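Local coordinates for single-stranded DNA-binding protein 1 (Streptomyces coelicolor, PDB 4DAM) that probably binds single-stranded DNA as a homotetramer of OB-fold subunits, this chain being the OB-fold part of a longer protein, at residues G22-T27 / D85-Q90; G36-F41 / T66-R71; R42-A47 / T62-V67; R92-T97 / D109-A114. The protein carries 1 engineered substitution. All blocks are in the same frame, centred on the assembly; numbering follows the deposited sequence. Where two conformers were deposited one is given.

Contact 1 (G22-T27 / D85-Q90); sequences GNVATT and DPVVVQ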
# COMPACT_ATOMS: atom_id res chain seq x y z
N GLY A 22 12.09 -4.40 -6.56
CA GLY A 22 12.58 -5.55 -7.24
C GLY A 22 13.71 -5.22 -8.18
O GLY A 22 14.40 -4.25 -8.00
N ASN A 23 13.88 -6.08 -9.17
CA ASN A 23 14.93 -5.90 -10.15
C ASN A 23 14.38 -5.86 -11.56
O ASN A 23 13.46 -6.59 -11.90
CB ASN A 23 15.98 -7.01 -9.99
CG ASN A 23 16.72 -6.88 -8.67
OD1 ASN A 23 17.79 -6.30 -8.60
ND2 ASN A 23 16.13 -7.37 -7.63
N VAL A 24 14.98 -4.99 -12.36
CA VAL A 24 14.70 -4.95 -13.79
C VAL A 24 15.09 -6.30 -14.40
O VAL A 24 16.24 -6.74 -14.30
CB VAL A 24 15.41 -3.78 -14.48
CG1 VAL A 24 15.14 -3.83 -16.00
CG2 VAL A 24 15.02 -2.43 -13.86
N ALA A 25 14.13 -6.97 -15.04
CA ALA A 25 14.32 -8.36 -15.48
C ALA A 25 14.49 -8.50 -16.98
O ALA A 25 14.96 -9.53 -17.47
CB ALA A 25 13.15 -9.22 -14.97
N THR A 26 14.11 -7.48 -17.73
CA THR A 26 14.29 -7.40 -19.19
C THR A 26 14.78 -6.04 -19.56
O THR A 26 14.49 -5.05 -18.86
CB THR A 26 12.97 -7.68 -19.97
OG1 THR A 26 11.96 -6.68 -19.66
CG2 THR A 26 12.46 -9.11 -19.68
N THR A 27 15.48 -5.94 -20.70
CA THR A 27 15.94 -4.65 -21.17
C THR A 27 14.71 -3.80 -21.52
O THR A 27 13.81 -4.25 -22.25
CB THR A 27 16.85 -4.75 -22.41
OG1 THR A 27 17.99 -5.55 -22.09
CG2 THR A 27 17.33 -3.35 -22.82
N ASP A 85 19.15 -4.02 -12.56
CA ASP A 85 19.10 -2.87 -11.67
C ASP A 85 18.03 -3.05 -10.58
O ASP A 85 16.86 -3.32 -10.88
CB ASP A 85 18.73 -1.60 -12.43
CG ASP A 85 19.87 -1.02 -13.24
OD1 ASP A 85 21.03 -1.49 -13.11
OD2 ASP A 85 19.59 -0.07 -14.01
N PRO A 86 18.42 -2.84 -9.32
CA PRO A 86 17.42 -2.82 -8.24
C PRO A 86 16.66 -1.51 -8.26
O PRO A 86 17.26 -0.44 -8.31
CB PRO A 86 18.24 -2.98 -6.97
CG PRO A 86 19.58 -2.51 -7.34
CD PRO A 86 19.79 -2.85 -8.78
N VAL A 87 15.32 -1.61 -8.28
CA VAL A 87 14.49 -0.43 -8.39
C VAL A 87 13.31 -0.49 -7.42
O VAL A 87 12.92 -1.57 -6.98
CB VAL A 87 13.94 -0.23 -9.83
CG1 VAL A 87 15.09 0.04 -10.80
CG2 VAL A 87 13.13 -1.43 -10.28
N VAL A 88 12.81 0.69 -7.09
CA VAL A 88 11.55 0.84 -6.38
C VAL A 88 10.56 1.47 -7.36
O VAL A 88 10.87 2.48 -8.01
CB VAL A 88 11.69 1.64 -5.08
CG1 VAL A 88 12.49 2.91 -5.21
CG2 VAL A 88 10.31 1.92 -4.48
N VAL A 89 9.39 0.86 -7.47
CA VAL A 89 8.35 1.29 -8.40
C VAL A 89 7.07 1.53 -7.61
O VAL A 89 6.64 0.66 -6.87
CB VAL A 89 8.12 0.22 -9.51
CG1 VAL A 89 6.93 0.61 -10.43
CG2 VAL A 89 9.42 -0.05 -10.30
N GLN A 90 6.47 2.70 -7.80
CA GLN A 90 5.13 2.99 -7.27
C GLN A 90 4.20 3.24 -8.43
O GLN A 90 4.53 3.98 -9.35
CB GLN A 90 5.14 4.21 -6.38
CG GLN A 90 3.86 4.35 -5.58
CD GLN A 90 3.53 5.80 -5.22
OE1 GLN A 90 2.89 6.05 -4.20
NE2 GLN A 90 3.98 6.76 -6.05
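V24 lays its CG2 methyl against V87, with CG2 to CG1 at 3.9 Å, the two side chains crossing obliquely. The contact closes the OB-fold barrel where strand 17-33 meets strand 86-100 in antiparallel pairing. The short segments cross steeply, at 112°, so the pairing is brief. G22 and V87 form a hydrogen-bonded pair. V87 N gives a nearly straight bond to G22 O, 2.8 Å long, in the carbonyl plane. G22 N returns one to V87 O almost along the C=O axis. N23 and P86 follow as a non-hydrogen-bonded pair, their CA atoms 4.4 Å apart. V24 has CG1 anti to the backbone N (chi1 177°), which puts CG2 beside that N and over the D85 end of the partner. There CG2 also touches CB of D85 at 4.1 Å. OD2 of D85 accepts a hydrogen bond from A82 N. On the inner face, V24 packs on F41 and V87 on L43, so this valine pair belongs to the barrel interior. The last bond is V24 N to D85 O, 2.9 Å, in the carbonyl plane, and the same oxygen takes a CA-H...O contact from N23 CA at 3.3 Å.

Contact 2 (G36-F41 / T66-R71); sequences GPSVRF and TVWANR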
# COMPACT_ATOMS: atom_id res chain seq x y z
N GLY A 36 2.75 10.19 -26.92
CA GLY A 36 4.00 10.59 -26.25
C GLY A 36 4.95 9.42 -26.02
O GLY A 36 4.66 8.29 -26.42
N PRO A 37 6.07 9.67 -25.33
CA PRO A 37 7.02 8.60 -25.04
C PRO A 37 6.45 7.52 -24.13
O PRO A 37 5.61 7.79 -23.27
CB PRO A 37 8.18 9.32 -24.35
CG PRO A 37 7.66 10.62 -23.90
CD PRO A 37 6.53 10.98 -24.82
N SER A 38 6.90 6.29 -24.35
CA SER A 38 6.44 5.15 -23.55
C SER A 38 7.61 4.25 -23.32
O SER A 38 8.43 4.08 -24.23
CB SER A 38 5.36 4.39 -24.32
OG SER A 38 5.20 3.04 -23.90
N VAL A 39 7.71 3.69 -22.13
CA VAL A 39 8.68 2.65 -21.86
C VAL A 39 8.03 1.51 -21.11
O VAL A 39 7.07 1.73 -20.35
CB VAL A 39 9.82 3.22 -21.02
CG1 VAL A 39 9.39 3.43 -19.57
CG2 VAL A 39 11.06 2.36 -21.16
N ARG A 40 8.49 0.29 -21.37
CA ARG A 40 8.01 -0.88 -20.65
C ARG A 40 9.19 -1.75 -20.31
O ARG A 40 10.18 -1.82 -21.07
CB ARG A 40 6.97 -1.66 -21.43
CG ARG A 40 7.43 -2.27 -22.70
CD ARG A 40 6.49 -3.36 -23.14
NE ARG A 40 6.79 -3.73 -24.51
CZ ARG A 40 7.64 -4.67 -24.90
NH1 ARG A 40 8.30 -5.40 -24.01
NH2 ARG A 40 7.83 -4.87 -26.19
N PHE A 41 9.10 -2.40 -19.16
CA PHE A 41 10.07 -3.40 -18.77
C PHE A 41 9.45 -4.38 -17.80
O PHE A 41 8.46 -4.08 -17.13
CB PHE A 41 11.35 -2.78 -18.17
CG PHE A 41 11.12 -2.02 -16.91
CD1 PHE A 41 11.30 -2.62 -15.67
CD2 PHE A 41 10.77 -0.68 -16.95
CE1 PHE A 41 11.09 -1.90 -14.49
CE2 PHE A 41 10.57 0.05 -15.79
CZ PHE A 41 10.74 -0.57 -14.56
N THR A 66 4.75 -6.35 -15.51
CA THR A 66 5.15 -5.48 -16.62
C THR A 66 4.91 -4.05 -16.18
O THR A 66 3.78 -3.67 -15.84
CB THR A 66 4.34 -5.76 -17.89
OG1 THR A 66 4.54 -7.14 -18.25
CG2 THR A 66 4.80 -4.87 -19.02
N VAL A 67 5.98 -3.28 -16.15
CA VAL A 67 5.93 -1.89 -15.73
C VAL A 67 5.90 -0.98 -16.95
O VAL A 67 6.72 -1.10 -17.86
CB VAL A 67 7.13 -1.50 -14.84
CG1 VAL A 67 7.06 -0.03 -14.45
CG2 VAL A 67 7.25 -2.41 -13.62
N TRP A 68 4.93 -0.06 -16.93
CA TRP A 68 4.73 0.91 -17.99
C TRP A 68 4.95 2.30 -17.46
O TRP A 68 4.46 2.65 -16.40
CB TRP A 68 3.31 0.83 -18.51
CG TRP A 68 2.94 -0.48 -19.11
CD1 TRP A 68 2.43 -1.61 -18.47
CD2 TRP A 68 3.05 -0.86 -20.51
NE1 TRP A 68 2.21 -2.62 -19.37
CE2 TRP A 68 2.58 -2.22 -20.62
CE3 TRP A 68 3.47 -0.20 -21.66
CZ2 TRP A 68 2.51 -2.89 -21.84
CZ3 TRP A 68 3.42 -0.89 -22.88
CH2 TRP A 68 2.97 -2.20 -22.95
N ALA A 69 5.67 3.11 -18.22
CA ALA A 69 5.87 4.50 -17.90
C ALA A 69 5.62 5.37 -19.12
O ALA A 69 5.78 4.93 -20.26
CB ALA A 69 7.29 4.73 -17.35
N ASN A 70 5.22 6.61 -18.88
CA ASN A 70 4.97 7.56 -19.92
C ASN A 70 5.59 8.94 -19.64
O ASN A 70 6.10 9.18 -18.55
CB ASN A 70 3.45 7.70 -20.07
CG ASN A 70 2.84 6.54 -20.77
OD1 ASN A 70 3.01 6.39 -21.94
ND2 ASN A 70 2.09 5.74 -20.05
N ARG A 71 5.53 9.83 -20.61
CA ARG A 71 5.96 11.21 -20.45
C ARG A 71 7.40 11.31 -19.91
O ARG A 71 8.28 10.54 -20.36
CB ARG A 71 4.94 11.97 -19.60
CG ARG A 71 3.56 11.97 -20.27
CD ARG A 71 2.89 13.31 -20.11
NE ARG A 71 1.49 13.33 -20.57
CZ ARG A 71 1.11 13.18 -21.85
NH1 ARG A 71 2.00 12.96 -22.82
NH2 ARG A 71 -0.18 13.22 -22.15
O HOH W 1 3.89 9.89 -22.84
O HOH W 2 3.99 3.24 -21.66
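V67 and F41 bury the most surface here, side by side in a hydrogen-bonded pair of an antiparallel hairpin of the OB-fold. The hairpin joins strand 36-51 to strand 56-70. The F41 CG sits between the backbone N and the carbonyl carbon (chi1 63°), the crowded position. This lays the ring along V67, whose CB stands over one face, 3.9 Å from the ring centroid, in a CH-pi contact. CG1 of V67 reaches CZ of F41 at 3.7 Å. An alanine at F41 removes the ring that V67, P28 and V24 pack against, and would probably loosen the barrel interior. Next along this face, CG1 of V39 presses on CB of A69 at 3.3 Å, tighter than usual van der Waals contact.

The other face carries R40 and W68. CB of R40 lies over the six-membered ring of W68, 4.0 Å from its centroid, and the extended R40 chain then brings CD to CH2 at 3.7 Å. The guanidinium is turned 62° from the indole plane.

Four backbone bonds tie V39 to A69 and F41 to V67. Toward the helix 71-80 end the direct bond from R71 N to P37 O is weak, and a water bridges the same two atoms. A second water lies in the plane of the W68 ring at its edge, bonded to S38 OG and donating to A69 O at 2.8 Å.

Contact 3 (R42-A47 / T62-V67); sequences RLAVTA and TNFFTV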
# COMPACT_ATOMS: atom_id res chain seq x y z
N ARG A 42 10.06 -5.55 -17.70
CA ARG A 42 9.63 -6.55 -16.73
C ARG A 42 10.34 -6.33 -15.41
O ARG A 42 11.52 -6.06 -15.38
CB ARG A 42 9.93 -7.93 -17.27
CG ARG A 42 9.35 -9.12 -16.51
CD ARG A 42 9.59 -10.35 -17.38
NE ARG A 42 9.06 -11.60 -16.85
CZ ARG A 42 7.78 -11.94 -16.82
NH1 ARG A 42 6.83 -11.12 -17.26
NH2 ARG A 42 7.46 -13.13 -16.33
N LEU A 43 9.58 -6.43 -14.33
CA LEU A 43 10.09 -6.27 -12.97
C LEU A 43 9.89 -7.57 -12.20
O LEU A 43 8.79 -8.13 -12.18
CB LEU A 43 9.33 -5.16 -12.24
CG LEU A 43 9.73 -4.85 -10.79
CD1 LEU A 43 11.09 -4.16 -10.74
CD2 LEU A 43 8.66 -4.01 -10.09
N ALA A 44 10.96 -8.05 -11.58
CA ALA A 44 10.93 -9.25 -10.73
C ALA A 44 11.02 -8.86 -9.27
O ALA A 44 12.00 -8.25 -8.85
CB ALA A 44 12.08 -10.19 -11.08
N VAL A 45 10.00 -9.25 -8.50
CA VAL A 45 9.94 -8.92 -7.09
C VAL A 45 9.92 -10.23 -6.28
O VAL A 45 8.94 -10.97 -6.30
CB VAL A 45 8.67 -8.08 -6.79
CG1 VAL A 45 8.55 -7.75 -5.31
CG2 VAL A 45 8.61 -6.84 -7.67
N THR A 46 11.03 -10.51 -5.60
CA THR A 46 11.18 -11.78 -4.90
C THR A 46 11.03 -11.59 -3.39
O THR A 46 11.78 -10.83 -2.77
CB THR A 46 12.54 -12.44 -5.23
OG1 THR A 46 12.62 -12.64 -6.64
CG2 THR A 46 12.67 -13.80 -4.54
N ALA A 47 10.03 -12.27 -2.82
CA ALA A 47 9.85 -12.30 -1.37
C ALA A 47 10.95 -13.17 -0.79
O ALA A 47 11.42 -14.10 -1.45
CB ALA A 47 8.47 -12.85 -1.01
N THR A 62 8.48 -15.37 -6.48
CA THR A 62 8.77 -14.20 -7.30
C THR A 62 7.51 -13.73 -8.06
O THR A 62 6.95 -14.49 -8.86
CB THR A 62 9.91 -14.45 -8.31
OG1 THR A 62 11.12 -14.72 -7.59
CG2 THR A 62 10.10 -13.24 -9.19
N ASN A 63 7.10 -12.49 -7.80
CA ASN A 63 6.08 -11.81 -8.57
C ASN A 63 6.74 -11.13 -9.77
O ASN A 63 7.68 -10.33 -9.60
CB ASN A 63 5.38 -10.70 -7.76
CG ASN A 63 4.33 -11.21 -6.76
OD1 ASN A 63 3.96 -10.51 -5.78
ND2 ASN A 63 3.83 -12.40 -6.99
N PHE A 64 6.22 -11.37 -10.97
CA PHE A 64 6.60 -10.61 -12.16
C PHE A 64 5.52 -9.63 -12.55
O PHE A 64 4.33 -9.97 -12.55
CB PHE A 64 6.89 -11.53 -13.34
CG PHE A 64 8.12 -12.38 -13.14
CD1 PHE A 64 8.02 -13.65 -12.60
CD2 PHE A 64 9.38 -11.87 -13.44
CE1 PHE A 64 9.16 -14.44 -12.40
CE2 PHE A 64 10.51 -12.66 -13.26
CZ PHE A 64 10.39 -13.93 -12.73
N PHE A 65 5.96 -8.42 -12.87
CA PHE A 65 5.10 -7.35 -13.36
C PHE A 65 5.65 -6.77 -14.64
O PHE A 65 6.87 -6.71 -14.83
CB PHE A 65 5.00 -6.21 -12.36
CG PHE A 65 4.51 -6.59 -11.00
CD1 PHE A 65 5.40 -6.94 -10.00
CD2 PHE A 65 3.16 -6.58 -10.72
CE1 PHE A 65 4.95 -7.28 -8.74
CE2 PHE A 65 2.70 -6.93 -9.47
CZ PHE A 65 3.60 -7.29 -8.48
N THR A 66 4.75 -6.35 -15.51
CA THR A 66 5.15 -5.48 -16.62
C THR A 66 4.91 -4.05 -16.18
O THR A 66 3.78 -3.67 -15.84
CB THR A 66 4.34 -5.76 -17.89
OG1 THR A 66 4.54 -7.14 -18.25
CG2 THR A 66 4.80 -4.87 -19.02
N VAL A 67 5.98 -3.28 -16.15
CA VAL A 67 5.93 -1.89 -15.73
C VAL A 67 5.90 -0.98 -16.95
O VAL A 67 6.72 -1.10 -17.86
CB VAL A 67 7.13 -1.50 -14.84
CG1 VAL A 67 7.06 -0.03 -14.45
CG2 VAL A 67 7.25 -2.41 -13.62
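R42 stretches out and lays its guanidinium flat over F64, the two planes 10° apart. CG is anti to the backbone N (chi1 -171°) and the chain stays extended to NE, so the flat group crosses the root of the ring. NH2 lies 3.3 Å from CG of F64, and NE reaches CD2 at 3.4 Å. The overlap is offset, toward CB of F64 and one side of the ring. Small A44 makes the hollow next to it: its CB meets CE2 of F64 at 3.6 Å. CG2 of T62 covers the opposite ring face, so the ring is held between T62 and R42. Further along, the T46 and T62 hydroxyls meet in a short OG1 to OG1 hydrogen bond of 2.7 Å.

The opposite face of the sheet is mostly apolar, N63 being the polar member. CG2 of V67 fits against CB of L43 at 3.7 Å. V45 points its CG2 at the edge of the F65 ring, near the ring plane, 3.8 Å from CE1. F65 also packs on I110 and on L93 of the third subunit.

L43 with F65 and V45 with N63 each exchange two backbone hydrogen bonds. The result is a long antiparallel hairpin of the OB-fold, with barrel interior beneath L43 and F65. R42 and F64 lie on the other face and, as in other SSB proteins, may meet single-stranded DNA.

Contact 4 (R92-T97 / D109-A114); sequences RLKVRT and DIDAVA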
# COMPACT_ATOMS: atom_id res chain seq x y z
N ARG A 92 -0.04 2.22 -10.34
CA ARG A 92 -1.36 1.61 -10.29
C ARG A 92 -1.32 0.19 -10.84
O ARG A 92 -0.81 -0.05 -11.94
CB ARG A 92 -2.34 2.44 -11.12
CG ARG A 92 -2.55 3.81 -10.50
CD ARG A 92 -3.57 4.67 -11.18
NE ARG A 92 -2.95 5.66 -12.05
CZ ARG A 92 -2.41 6.81 -11.64
NH1 ARG A 92 -2.40 7.17 -10.35
NH2 ARG A 92 -1.88 7.62 -12.53
N LEU A 93 -1.87 -0.74 -10.08
CA LEU A 93 -1.89 -2.15 -10.47
C LEU A 93 -3.05 -2.43 -11.41
O LEU A 93 -4.19 -2.07 -11.11
CB LEU A 93 -2.04 -3.02 -9.23
CG LEU A 93 -2.13 -4.55 -9.41
CD1 LEU A 93 -0.82 -5.12 -9.95
CD2 LEU A 93 -2.55 -5.26 -8.13
N LYS A 94 -2.74 -3.09 -12.53
CA LYS A 94 -3.76 -3.57 -13.46
C LYS A 94 -3.57 -5.06 -13.72
O LYS A 94 -2.56 -5.47 -14.28
CB LYS A 94 -3.71 -2.76 -14.76
CG LYS A 94 -3.83 -1.24 -14.59
CD LYS A 94 -5.23 -0.83 -14.20
CE LYS A 94 -5.39 0.59 -13.64
NZ LYS A 94 -6.83 0.92 -13.41
N VAL A 95 -4.55 -5.86 -13.28
CA VAL A 95 -4.55 -7.31 -13.46
C VAL A 95 -5.27 -7.58 -14.76
O VAL A 95 -6.40 -7.13 -14.94
CB VAL A 95 -5.31 -8.06 -12.32
CG1 VAL A 95 -5.43 -9.58 -12.60
CG2 VAL A 95 -4.67 -7.77 -10.97
N ARG A 96 -4.60 -8.26 -15.67
CA ARG A 96 -5.11 -8.43 -17.05
C ARG A 96 -5.21 -9.91 -17.43
O ARG A 96 -4.44 -10.70 -16.95
CB ARG A 96 -4.15 -7.68 -17.98
CG ARG A 96 -4.14 -6.19 -17.73
CD ARG A 96 -3.76 -5.36 -18.93
NE ARG A 96 -3.57 -3.92 -18.67
CZ ARG A 96 -4.51 -2.98 -18.65
NH1 ARG A 96 -5.80 -3.27 -18.81
NH2 ARG A 96 -4.14 -1.71 -18.44
N THR A 97 -6.18 -10.27 -18.26
CA THR A 97 -6.31 -11.65 -18.78
C THR A 97 -6.10 -11.57 -20.27
O THR A 97 -6.71 -10.73 -20.91
CB THR A 97 -7.74 -12.26 -18.49
OG1 THR A 97 -7.65 -13.59 -17.93
CG2 THR A 97 -8.58 -12.32 -19.75
N ASP A 109 0.23 -5.80 -14.53
CA ASP A 109 0.88 -4.58 -15.05
C ASP A 109 0.94 -3.55 -13.90
O ASP A 109 0.04 -3.50 -13.05
CB ASP A 109 0.08 -3.92 -16.16
CG ASP A 109 0.14 -4.63 -17.50
OD1 ASP A 109 0.88 -5.58 -17.70
OD2 ASP A 109 -0.57 -4.20 -18.42
N ILE A 110 1.97 -2.72 -13.91
CA ILE A 110 2.03 -1.54 -13.05
C ILE A 110 2.17 -0.32 -13.95
O ILE A 110 3.11 -0.22 -14.73
CB ILE A 110 3.20 -1.57 -12.04
CG1 ILE A 110 3.12 -2.77 -11.13
CG2 ILE A 110 3.22 -0.25 -11.22
CD1 ILE A 110 4.31 -2.97 -10.21
N ASP A 111 1.20 0.57 -13.88
CA ASP A 111 1.28 1.85 -14.55
C ASP A 111 2.01 2.81 -13.61
O ASP A 111 1.44 3.30 -12.63
CB ASP A 111 -0.13 2.35 -14.92
CG ASP A 111 -0.78 1.52 -16.04
OD1 ASP A 111 -0.09 0.74 -16.74
OD2 ASP A 111 -2.00 1.65 -16.25
N ALA A 112 3.29 3.01 -13.88
CA ALA A 112 4.18 3.66 -12.91
C ALA A 112 3.97 5.13 -12.78
O ALA A 112 3.80 5.83 -13.79
CB ALA A 112 5.65 3.40 -13.25
N VAL A 113 4.00 5.59 -11.54
CA VAL A 113 3.99 6.99 -11.19
C VAL A 113 5.39 7.48 -10.78
O VAL A 113 5.76 8.63 -11.04
CB VAL A 113 2.98 7.22 -10.03
CG1 VAL A 113 3.07 8.64 -9.53
CG2 VAL A 113 1.57 6.89 -10.50
N ALA A 114 6.15 6.59 -10.14
CA ALA A 114 7.48 6.90 -9.63
C ALA A 114 8.34 5.67 -9.79
O ALA A 114 7.86 4.54 -9.58
CB ALA A 114 7.40 7.32 -8.16
O HOH W 3 -1.42 -1.17 -18.18
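This is an antiparallel strand pairing, mostly backbone in nature, with a charged cluster on one face. It joins strands 86-100 and 103-112, the two arms of a beta hairpin in the OB-fold. R92 pairs with D111 and K94 with D109, each pair by two hydrogen bonds. The straightest is K94 N to D109 O (177°, 2.9 Å), although its donor stands above the carbonyl plane. L93 and I110 form the non-hydrogen-bonded pair between them, on the apolar face. There I110 packs on F65 and V89, and L93 meets L93 of the third subunit.

On the other face R96 crosses D109 at about a right angle. Its CG is anti to the carbonyl carbon (chi1 -64°) and the chain runs extended to NE. NE donates to OD2 of D109 at 3.0 Å in a salt bridge. The carboxylate oxygen lies in the guanidinium plane, but the donor meets it from above the carboxylate plane. CB of K94 sits over one face of the R96 guanidinium. A water in the guanidinium plane accepts from NH2 of R96 at 2.8 Å and donates to OD2 of D109 and OD1 of D111. A leucine at R96 removes the NE and NH2 donors, and would probably leave the D109 carboxylate less well compensated and the water less firmly held.

K94 bends away, and its NZ is paired with E15. R92 turns its guanidinium face onto CG2 of V113, 4.0 Å from NH1.

Burial and nearby D111 would tend to disfavour charge on D109; R96 and the water probably offset this.

Contacts 2 and 3 are consecutive lengths of one hairpin, sharing T66 and V67, with centres about 16 Å apart. Contact 1 lies about 8 Å from contact 3, centre to centre. Probable hydrogen bonds join them, A25 N to R42 O at 2.8 Å and N23 N to A44 O. Contact 4 adjoins the hairpin through strand 103-112, which runs beside strand 56-70: I110 N meets T66 O and A112 N meets W68 O, both at 2.8 Å. Strand 86-100 carries both contact 1 and contact 4, and a classic beta bulge sets V113 and A114 facing Q90. Contacts 3 and 4 both touch the third subunit, contacts 1 and 4 the second. No other chain of the assembly touches contact 2.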